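Local atomic coordinates of leucyl aminopeptidase (PDB entry 5NTD), a protein that probably removes N-terminal amino acids, with leucine the likely preference, from peptides as a hexameric, manganese-bound M17 aminopeptidase, and binds bestatin. Residues Asn164-Asp169 and Tyr176-Val181; Leu220-Phe225 and Ala263-Arg268; Phe391-Val396 and Pro485-Ala490. One frame throughout, in Å; residues are numbered along the deposited sequence.

The three contacts follow one another along the chain without overlapping. Interaction 1 lies in the loop between helix 150-158 and strand 183-188, the latter a member of the six-stranded N-terminal sheet. Interaction 2 packs the start of helix 222-236 against the lead-in to strand 268-274; its centre is about 24 Å from that of interaction 1. Interaction 3, about 29 Å from interaction 2 between centres, starts the parallel pairing of strands 395-400 and 490-495. Interactions 2 and 3 thus join parts of the catalytic domain through one mixed sheet, while interaction 1, on the opposite side of the chain's centre from interaction 3, lies at a subunit interface.

Interaction 1. Residues Asn164-Asp169 and Tyr176-Val181; sequences NFSAKD and YNSGKV
The rings of F165 and Y176 lie side by side and point the same way, their planes only 1° from parallel but slid so far apart that they barely overlap. The touch falls at F165 CE1, 3.5 Å from Y176 CB. On the Y176 ring, A167 CB comes in at the edge near the ring plane, 3.6 Å from CE2, while the phenol OH hydrogen-bonds E11 OE2. Next to the rings, S166 and S178 meet through their methylenes, CB to CB at 3.6 Å. Both serines hold OG anti to the backbone N (chi1 -175° and 177°), and each OG accepts from the backbone N two residues on, making an ST turn on either side. Farther out, the K168 and K180 side chains cross at about a right angle, and K180 NZ forms a salt bridge with D169 OD2 at 2.8 Å, meeting the carboxylate oxygen on its anti side. Two backbone bonds tie the segments together: S178 N to N164 O at 2.9 Å, and S166 N to Y176 O at 3.2 Å. R211 of helix 196-214 also donates to Y176 O and to N164 OD1, while K168 NZ bonds to S455 and A458 of the second subunit. The arrangement is a single beta bridge, F165 with N177, closing a loop at a subunit interface of the M17 hexamer.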
loop_
_atom_site.group_PDB
_atom_site.type_symbol
_atom_site.label_atom_id
_atom_site.label_comp_id
_atom_site.label_asym_id
_atom_site.label_seq_id
_atom_site.Cartn_x
_atom_site.Cartn_y
_atom_site.Cartn_z
ATOM N N ASN G 164 -9.942 6.494 -36.497
ATOM C CA ASN G 164 -10.746 7.602 -37.044
ATOM C C ASN G 164 -10.919 8.695 -36.014
ATOM O O ASN G 164 -11.055 9.864 -36.366
ATOM C CB ASN G 164 -12.079 7.130 -37.625
ATOM C CG ASN G 164 -13.048 6.661 -36.585
ATOM O OD1 ASN G 164 -13.699 7.472 -35.922
ATOM N ND2 ASN G 164 -13.125 5.335 -36.408
ATOM N N PHE G 165 -10.931 8.314 -34.743
ATOM C CA PHE G 165 -10.931 9.321 -33.689
ATOM C C PHE G 165 -9.513 9.878 -33.498
ATOM O O PHE G 165 -8.585 9.152 -33.210
ATOM C CB PHE G 165 -11.450 8.827 -32.356
ATOM C CG PHE G 165 -11.413 9.893 -31.324
ATOM C CD1 PHE G 165 -12.443 10.826 -31.228
ATOM C CD2 PHE G 165 -10.272 10.064 -30.526
ATOM C CE1 PHE G 165 -12.381 11.862 -30.321
ATOM C CE2 PHE G 165 -10.205 11.114 -29.618
ATOM C CZ PHE G 165 -11.246 12.013 -29.526
ATOM N N SER G 166 -9.388 11.189 -33.595
ATOM C CA SER G 166 -8.125 11.872 -33.317
ATOM C C SER G 166 -8.305 13.323 -32.888
ATOM O O SER G 166 -9.233 14.006 -33.307
ATOM C CB SER G 166 -7.228 11.851 -34.520
ATOM O OG SER G 166 -5.959 12.408 -34.210
ATOM N N ALA G 167 -7.417 13.744 -32.002
ATOM C CA ALA G 167 -7.320 15.134 -31.548
ATOM C C ALA G 167 -5.968 15.753 -31.910
ATOM O O ALA G 167 -5.648 16.856 -31.483
ATOM C CB ALA G 167 -7.559 15.233 -30.050
ATOM N N LYS G 168 -5.185 15.018 -32.683
ATOM C CA LYS G 168 -3.864 15.490 -33.083
ATOM C C LYS G 168 -3.929 16.558 -34.191
ATOM O O LYS G 168 -4.814 16.529 -35.041
ATOM C CB LYS G 168 -2.987 14.335 -33.589
ATOM C CG LYS G 168 -2.566 13.318 -32.517
ATOM C CD LYS G 168 -1.692 12.248 -33.166
ATOM C CE LYS G 168 -1.278 11.163 -32.220
ATOM N NZ LYS G 168 -0.305 11.674 -31.220
ATOM N N ASP G 169 -2.963 17.470 -34.164
ATOM C CA ASP G 169 -2.677 18.388 -35.271
ATOM C C ASP G 169 -3.907 19.125 -35.840
ATOM O O ASP G 169 -4.210 19.011 -36.999
ATOM C CB ASP G 169 -1.959 17.628 -36.376
ATOM C CG ASP G 169 -0.631 17.053 -35.909
ATOM O OD1 ASP G 169 0.144 17.800 -35.287
ATOM O OD2 ASP G 169 -0.353 15.847 -36.129
ATOM N N TYR G 176 -12.920 16.077 -34.571
ATOM C CA TYR G 176 -12.090 14.929 -34.116
ATOM C C TYR G 176 -12.097 13.778 -35.137
ATOM O O TYR G 176 -11.971 12.618 -34.785
ATOM C CB TYR G 176 -12.524 14.444 -32.744
ATOM C CG TYR G 176 -12.325 15.480 -31.701
ATOM C CD1 TYR G 176 -13.303 16.466 -31.452
ATOM C CD2 TYR G 176 -11.142 15.525 -30.931
ATOM C CE1 TYR G 176 -13.092 17.462 -30.487
ATOM C CE2 TYR G 176 -10.955 16.515 -29.970
ATOM C CZ TYR G 176 -11.937 17.475 -29.744
ATOM O OH TYR G 176 -11.728 18.447 -28.776
ATOM N N ASN G 177 -12.280 14.141 -36.403
ATOM C CA ASN G 177 -12.079 13.212 -37.531
ATOM C C ASN G 177 -10.624 13.254 -37.897
ATOM O O ASN G 177 -10.115 14.284 -38.250
ATOM C CB ASN G 177 -12.901 13.609 -38.759
ATOM C CG ASN G 177 -14.368 13.372 -38.563
ATOM O OD1 ASN G 177 -14.801 12.240 -38.300
ATOM N ND2 ASN G 177 -15.150 14.429 -38.652
ATOM N N SER G 178 -9.967 12.125 -37.808
ATOM C CA SER G 178 -8.542 12.072 -38.078
ATOM C C SER G 178 -8.274 12.452 -39.516
ATOM O O SER G 178 -8.973 12.013 -40.413
ATOM C CB SER G 178 -7.985 10.670 -37.825
ATOM O OG SER G 178 -6.601 10.597 -38.148
ATOM N N GLY G 179 -7.208 13.199 -39.728
ATOM C CA GLY G 179 -6.674 13.447 -41.087
ATOM C C GLY G 179 -5.558 12.490 -41.500
ATOM O O GLY G 179 -5.031 12.564 -42.615
ATOM N N LYS G 180 -5.259 11.549 -40.618
ATOM C CA LYS G 180 -4.156 10.577 -40.817
ATOM C C LYS G 180 -4.565 9.198 -41.327
ATOM O O LYS G 180 -3.731 8.302 -41.478
ATOM C CB LYS G 180 -3.407 10.409 -39.500
ATOM C CG LYS G 180 -3.043 11.767 -38.894
ATOM C CD LYS G 180 -1.950 11.657 -37.858
ATOM C CE LYS G 180 -1.734 12.987 -37.170
ATOM N NZ LYS G 180 -1.270 14.043 -38.090
ATOM N N VAL G 181 -5.848 9.026 -41.558
ATOM C CA VAL G 181 -6.383 7.727 -41.973
ATOM C C VAL G 181 -6.275 7.585 -43.495
ATOM O O VAL G 181 -6.584 8.501 -44.225
ATOM C CB VAL G 181 -7.843 7.558 -41.557
ATOM C CG1 VAL G 181 -8.472 6.313 -42.171
ATOM C CG2 VAL G 181 -7.936 7.465 -40.042
#

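Interaction 2. Residues Leu220-Phe225 and Ala263-Arg268; sequences LTTATF and AFEAPR
A223 lies over one face of the R268 guanidinium, with its CA 3.9 Å above the plane over the centre and its CB at the same distance from NH2. The group itself is held by a bond within its own segment: NH1 donates to A266 O at 2.9 Å, with the oxygen tilted 15° out of the guanidinium plane. The helix side of the contact is a capping box. T221 occupies the N-cap of helix 222-236, its OG1 accepting from T224 N, while T224 OG1 accepts in return from T221 N. Both bonds are nearly straight, and together they close the first turn of the helix.

T222, the first residue of the helix, makes the direct bond across the contact. Its OG1 sits between the backbone N and the carbonyl carbon (chi1 58°) and donates to A266 O at 2.7 Å. That oxygen is therefore gripped by T222 OG1 and R268 NH1, which approach from opposite faces of the carbonyl plane. The same hydroxyl presses on E265 CB at 3.2 Å, and the two side chains cross obliquely. E265 CG packs 4.1 Å from T221 CB.

The contact thus sets the N-terminus of helix 222-236 against the residues leading into strand 268-274 of the catalytic domain's mixed sheet, where R268 pairs with L341. One water lies between the two sides and donates to E265 OE2 at 2.6 Å; its 2.5 Å separation from T221 OG1, the atom that caps the helix, is short enough to be doubtful.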
loop_
_atom_site.group_PDB
_atom_site.type_symbol
_atom_site.label_atom_id
_atom_site.label_comp_id
_atom_site.label_asym_id
_atom_site.label_seq_id
_atom_site.Cartn_x
_atom_site.Cartn_y
_atom_site.Cartn_z
ATOM N N LEU G 220 -17.827 12.244 -25.346
ATOM C CA LEU G 220 -18.861 11.220 -25.250
ATOM C C LEU G 220 -19.394 11.151 -23.848
ATOM O O LEU G 220 -18.865 10.462 -22.965
ATOM C CB LEU G 220 -18.382 9.854 -25.728
ATOM C CG LEU G 220 -19.608 8.911 -25.814
ATOM C CD1 LEU G 220 -20.455 9.159 -27.060
ATOM C CD2 LEU G 220 -19.168 7.487 -25.791
ATOM N N THR G 221 -20.516 11.809 -23.690
ATOM C CA THR G 221 -21.241 11.894 -22.418
ATOM C C THR G 221 -22.526 11.090 -22.489
ATOM O O THR G 221 -22.872 10.549 -23.537
ATOM C CB THR G 221 -21.600 13.335 -22.101
ATOM O OG1 THR G 221 -22.631 13.769 -22.986
ATOM C CG2 THR G 221 -20.415 14.237 -22.255
ATOM N N THR G 222 -23.234 10.995 -21.375
ATOM C CA THR G 222 -24.506 10.305 -21.379
ATOM C C THR G 222 -25.460 10.986 -22.378
ATOM O O THR G 222 -26.202 10.327 -23.092
ATOM C CB THR G 222 -25.206 10.277 -20.021
ATOM O OG1 THR G 222 -25.418 11.607 -19.553
ATOM C CG2 THR G 222 -24.390 9.489 -19.000
ATOM N N ALA G 223 -25.359 12.310 -22.476
ATOM C CA ALA G 223 -26.204 13.111 -23.370
ATOM C C ALA G 223 -25.788 12.965 -24.821
ATOM O O ALA G 223 -26.672 12.781 -25.705
ATOM C CB ALA G 223 -26.196 14.578 -22.994
ATOM N N THR G 224 -24.488 13.046 -25.113
ATOM C CA THR G 224 -24.080 12.948 -26.528
ATOM C C THR G 224 -24.278 11.533 -27.088
ATOM O O THR G 224 -24.617 11.357 -28.261
ATOM C CB THR G 224 -22.683 13.444 -26.827
ATOM O OG1 THR G 224 -21.734 12.690 -26.086
ATOM C CG2 THR G 224 -22.585 14.894 -26.501
ATOM N N PHE G 225 -24.085 10.529 -26.248
ATOM C CA PHE G 225 -24.315 9.133 -26.675
ATOM C C PHE G 225 -25.810 8.993 -27.040
ATOM O O PHE G 225 -26.173 8.425 -28.064
ATOM C CB PHE G 225 -23.940 8.160 -25.581
ATOM C CG PHE G 225 -23.625 6.753 -26.051
ATOM C CD1 PHE G 225 -24.104 6.225 -27.233
ATOM C CD2 PHE G 225 -22.858 5.927 -25.224
ATOM C CE1 PHE G 225 -23.809 4.927 -27.603
ATOM C CE2 PHE G 225 -22.554 4.612 -25.595
ATOM C CZ PHE G 225 -23.043 4.108 -26.778
ATOM N N ALA G 263 -23.473 12.617 -11.245
ATOM C CA ALA G 263 -22.762 13.174 -12.412
ATOM C C ALA G 263 -23.353 14.498 -12.887
ATOM O O ALA G 263 -24.502 14.837 -12.608
ATOM C CB ALA G 263 -22.736 12.189 -13.572
ATOM N N PHE G 264 -22.536 15.225 -13.619
ATOM C CA PHE G 264 -22.942 16.483 -14.233
ATOM C C PHE G 264 -24.049 16.259 -15.287
ATOM O O PHE G 264 -25.051 16.949 -15.288
ATOM C CB PHE G 264 -21.748 17.159 -14.866
ATOM C CG PHE G 264 -22.053 18.492 -15.485
ATOM C CD1 PHE G 264 -22.233 19.621 -14.691
ATOM C CD2 PHE G 264 -22.131 18.628 -16.877
ATOM C CE1 PHE G 264 -22.477 20.856 -15.284
ATOM C CE2 PHE G 264 -22.388 19.858 -17.476
ATOM C CZ PHE G 264 -22.560 20.969 -16.671
ATOM N N GLU G 265 -23.860 15.273 -16.151
ATOM C CA GLU G 265 -24.890 14.853 -17.147
ATOM C C GLU G 265 -25.727 13.704 -16.579
ATOM O O GLU G 265 -25.210 12.753 -15.957
ATOM C CB GLU G 265 -24.261 14.433 -18.456
ATOM C CG GLU G 265 -23.370 15.497 -19.097
ATOM C CD GLU G 265 -24.156 16.550 -19.870
ATOM O OE1 GLU G 265 -25.346 16.642 -19.571
ATOM O OE2 GLU G 265 -23.635 17.287 -20.753
ATOM N N ALA G 266 -27.029 13.803 -16.767
ATOM C CA ALA G 266 -27.967 12.837 -16.152
ATOM C C ALA G 266 -27.852 11.443 -16.760
ATOM O O ALA G 266 -27.501 11.295 -17.926
ATOM C CB ALA G 266 -29.386 13.343 -16.291
ATOM N N PRO G 267 -28.188 10.411 -15.982
ATOM C CA PRO G 267 -28.184 9.081 -16.549
ATOM C C PRO G 267 -29.385 8.904 -17.448
ATOM O O PRO G 267 -30.390 9.593 -17.278
ATOM C CB PRO G 267 -28.323 8.176 -15.336
ATOM C CG PRO G 267 -29.022 9.011 -14.337
ATOM C CD PRO G 267 -28.546 10.403 -14.559
ATOM N N ARG G 268 -29.267 7.969 -18.374
ATOM C CA ARG G 268 -30.353 7.630 -19.292
ATOM C C ARG G 268 -30.418 6.151 -19.521
ATOM O O ARG G 268 -29.402 5.513 -19.728
ATOM C CB ARG G 268 -30.155 8.350 -20.640
ATOM C CG ARG G 268 -30.481 9.836 -20.575
ATOM C CD ARG G 268 -29.453 10.620 -21.335
ATOM N NE ARG G 268 -29.839 11.998 -21.615
ATOM C CZ ARG G 268 -29.351 13.072 -21.012
ATOM N NH1 ARG G 268 -28.452 12.988 -20.054
ATOM N NH2 ARG G 268 -29.729 14.264 -21.432
HETATM O O HOH W 1 -22.864 16.286 -23.027
#

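Interaction 3. Residues Phe391-Val396 and Pro485-Ala490; sequences FTPDVV and PKFTGA
V396 CG2 rests over one face of the F487 ring, 4.1 Å from its centroid and 27° off the ring normal, a CH-pi contact whose closest ring atom is CE1. F487 CG is anti to the backbone N (chi1 174°), a torsion that carries CG toward V396, and the backbone N of G489 lies over the opposite face of the ring. P393 crosses the phenylalanine at about a right angle; its CG reaches CD1 at 4.2 Å, while its carbonyl O lies at the ring edge, in plane, 3.3 Å from CE1. T386 of helix 374-387 packs against both F487 and V396. Beside this cluster, V395 CG2 and A490 CB are 4.3 Å apart on the same face of the sheet.

Farther out the backbones take over. A490 N donates to D394 O at 3.1 Å, and V396 N donates to A490 O at 2.9 Å. A490 thus bonds to the residues on either side of V395, its partner in the parallel bridge. G489 CA makes a CA-H...O contact with D394 O at 3.3 Å. D394 OD2 accepts from K283 N of strand 283-291. The chemistry implies that strands 395-400 and 490-495 come into register through main-chain bonds, while F487 packs between V396 CG2 and the backbone of G489.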
loop_
_atom_site.group_PDB
_atom_site.type_symbol
_atom_site.label_atom_id
_atom_site.label_comp_id
_atom_site.label_asym_id
_atom_site.label_seq_id
_atom_site.Cartn_x
_atom_site.Cartn_y
_atom_site.Cartn_z
ATOM N N PHE G 391 -42.662 -6.881 -26.373
ATOM C CA PHE G 391 -42.471 -8.326 -26.550
ATOM C C PHE G 391 -41.598 -8.863 -25.430
ATOM O O PHE G 391 -40.941 -8.102 -24.719
ATOM C CB PHE G 391 -41.817 -8.620 -27.888
ATOM C CG PHE G 391 -40.383 -8.139 -27.979
ATOM C CD1 PHE G 391 -40.093 -6.846 -28.366
ATOM C CD2 PHE G 391 -39.334 -9.016 -27.729
ATOM C CE1 PHE G 391 -38.780 -6.416 -28.490
ATOM C CE2 PHE G 391 -38.012 -8.602 -27.851
ATOM C CZ PHE G 391 -37.734 -7.296 -28.222
ATOM N N THR G 392 -41.576 -10.178 -25.308
ATOM C CA THR G 392 -40.677 -10.865 -24.371
ATOM C C THR G 392 -39.605 -11.558 -25.192
ATOM O O THR G 392 -39.925 -12.342 -26.057
ATOM C CB THR G 392 -41.413 -11.907 -23.518
ATOM O OG1 THR G 392 -42.458 -11.253 -22.785
ATOM C CG2 THR G 392 -40.471 -12.557 -22.482
ATOM N N PRO G 393 -38.308 -11.284 -24.914
ATOM C CA PRO G 393 -37.280 -11.853 -25.754
ATOM C C PRO G 393 -37.062 -13.316 -25.500
ATOM O O PRO G 393 -37.328 -13.815 -24.422
ATOM C CB PRO G 393 -36.036 -11.074 -25.345
ATOM C CG PRO G 393 -36.283 -10.692 -23.938
ATOM C CD PRO G 393 -37.739 -10.374 -23.903
ATOM N N ASP G 394 -36.578 -13.984 -26.535
ATOM C CA ASP G 394 -36.171 -15.379 -26.449
ATOM C C ASP G 394 -34.789 -15.468 -25.838
ATOM O O ASP G 394 -34.434 -16.471 -25.228
ATOM C CB ASP G 394 -36.125 -16.039 -27.837
ATOM C CG ASP G 394 -37.486 -16.016 -28.544
ATOM O OD1 ASP G 394 -38.499 -16.387 -27.903
ATOM O OD2 ASP G 394 -37.519 -15.582 -29.724
ATOM N N VAL G 395 -34.003 -14.450 -26.119
ATOM C CA VAL G 395 -32.604 -14.409 -25.733
ATOM C C VAL G 395 -32.294 -13.017 -25.248
ATOM O O VAL G 395 -32.647 -12.039 -25.888
ATOM C CB VAL G 395 -31.654 -14.723 -26.902
ATOM C CG1 VAL G 395 -30.205 -14.657 -26.450
ATOM C CG2 VAL G 395 -31.941 -16.098 -27.476
ATOM N N VAL G 396 -31.601 -12.947 -24.120
ATOM C CA VAL G 396 -31.072 -11.676 -23.598
ATOM C C VAL G 396 -29.554 -11.744 -23.641
ATOM O O VAL G 396 -28.957 -12.693 -23.141
ATOM C CB VAL G 396 -31.489 -11.390 -22.170
ATOM C CG1 VAL G 396 -30.801 -10.137 -21.640
ATOM C CG2 VAL G 396 -32.974 -11.205 -22.087
ATOM N N PRO G 485 -39.350 -12.590 -13.945
ATOM C CA PRO G 485 -39.923 -13.942 -13.938
ATOM C C PRO G 485 -40.667 -14.324 -15.241
ATOM O O PRO G 485 -40.749 -15.486 -15.582
ATOM C CB PRO G 485 -40.922 -13.889 -12.789
ATOM C CG PRO G 485 -40.484 -12.764 -11.931
ATOM C CD PRO G 485 -39.858 -11.769 -12.839
ATOM N N LYS G 486 -41.144 -13.322 -15.969
ATOM C CA LYS G 486 -41.763 -13.525 -17.304
ATOM C C LYS G 486 -40.792 -14.113 -18.331
ATOM O O LYS G 486 -41.201 -14.627 -19.368
ATOM C CB LYS G 486 -42.236 -12.214 -17.909
ATOM C CG LYS G 486 -43.345 -11.518 -17.175
ATOM C CD LYS G 486 -43.648 -10.230 -17.948
ATOM C CE LYS G 486 -44.611 -9.311 -17.218
ATOM N NZ LYS G 486 -44.694 -7.997 -17.917
ATOM N N PHE G 487 -39.497 -13.981 -18.062
ATOM C CA PHE G 487 -38.466 -14.444 -18.998
ATOM C C PHE G 487 -38.039 -15.846 -18.632
ATOM O O PHE G 487 -37.704 -16.119 -17.496
ATOM C CB PHE G 487 -37.290 -13.484 -19.016
ATOM C CG PHE G 487 -36.135 -13.950 -19.843
ATOM C CD1 PHE G 487 -36.166 -13.829 -21.212
ATOM C CD2 PHE G 487 -35.018 -14.495 -19.246
ATOM C CE1 PHE G 487 -35.092 -14.245 -21.977
ATOM C CE2 PHE G 487 -33.946 -14.916 -19.993
ATOM C CZ PHE G 487 -33.978 -14.795 -21.363
ATOM N N THR G 488 -38.063 -16.722 -19.622
ATOM C CA THR G 488 -37.657 -18.125 -19.448
ATOM C C THR G 488 -36.655 -18.603 -20.516
ATOM O O THR G 488 -36.440 -19.795 -20.706
ATOM C CB THR G 488 -38.881 -19.049 -19.513
ATOM O OG1 THR G 488 -39.453 -18.922 -20.811
ATOM C CG2 THR G 488 -39.914 -18.682 -18.448
ATOM N N GLY G 489 -36.032 -17.653 -21.199
ATOM C CA GLY G 489 -35.136 -17.969 -22.326
ATOM C C GLY G 489 -33.680 -18.025 -21.957
ATOM O O GLY G 489 -33.304 -18.158 -20.796
ATOM N N ALA G 490 -32.843 -17.839 -22.960
ATOM C CA ALA G 490 -31.402 -17.928 -22.799
ATOM C C ALA G 490 -30.850 -16.568 -22.432
ATOM O O ALA G 490 -31.206 -15.556 -23.004
ATOM C CB ALA G 490 -30.746 -18.448 -24.065
#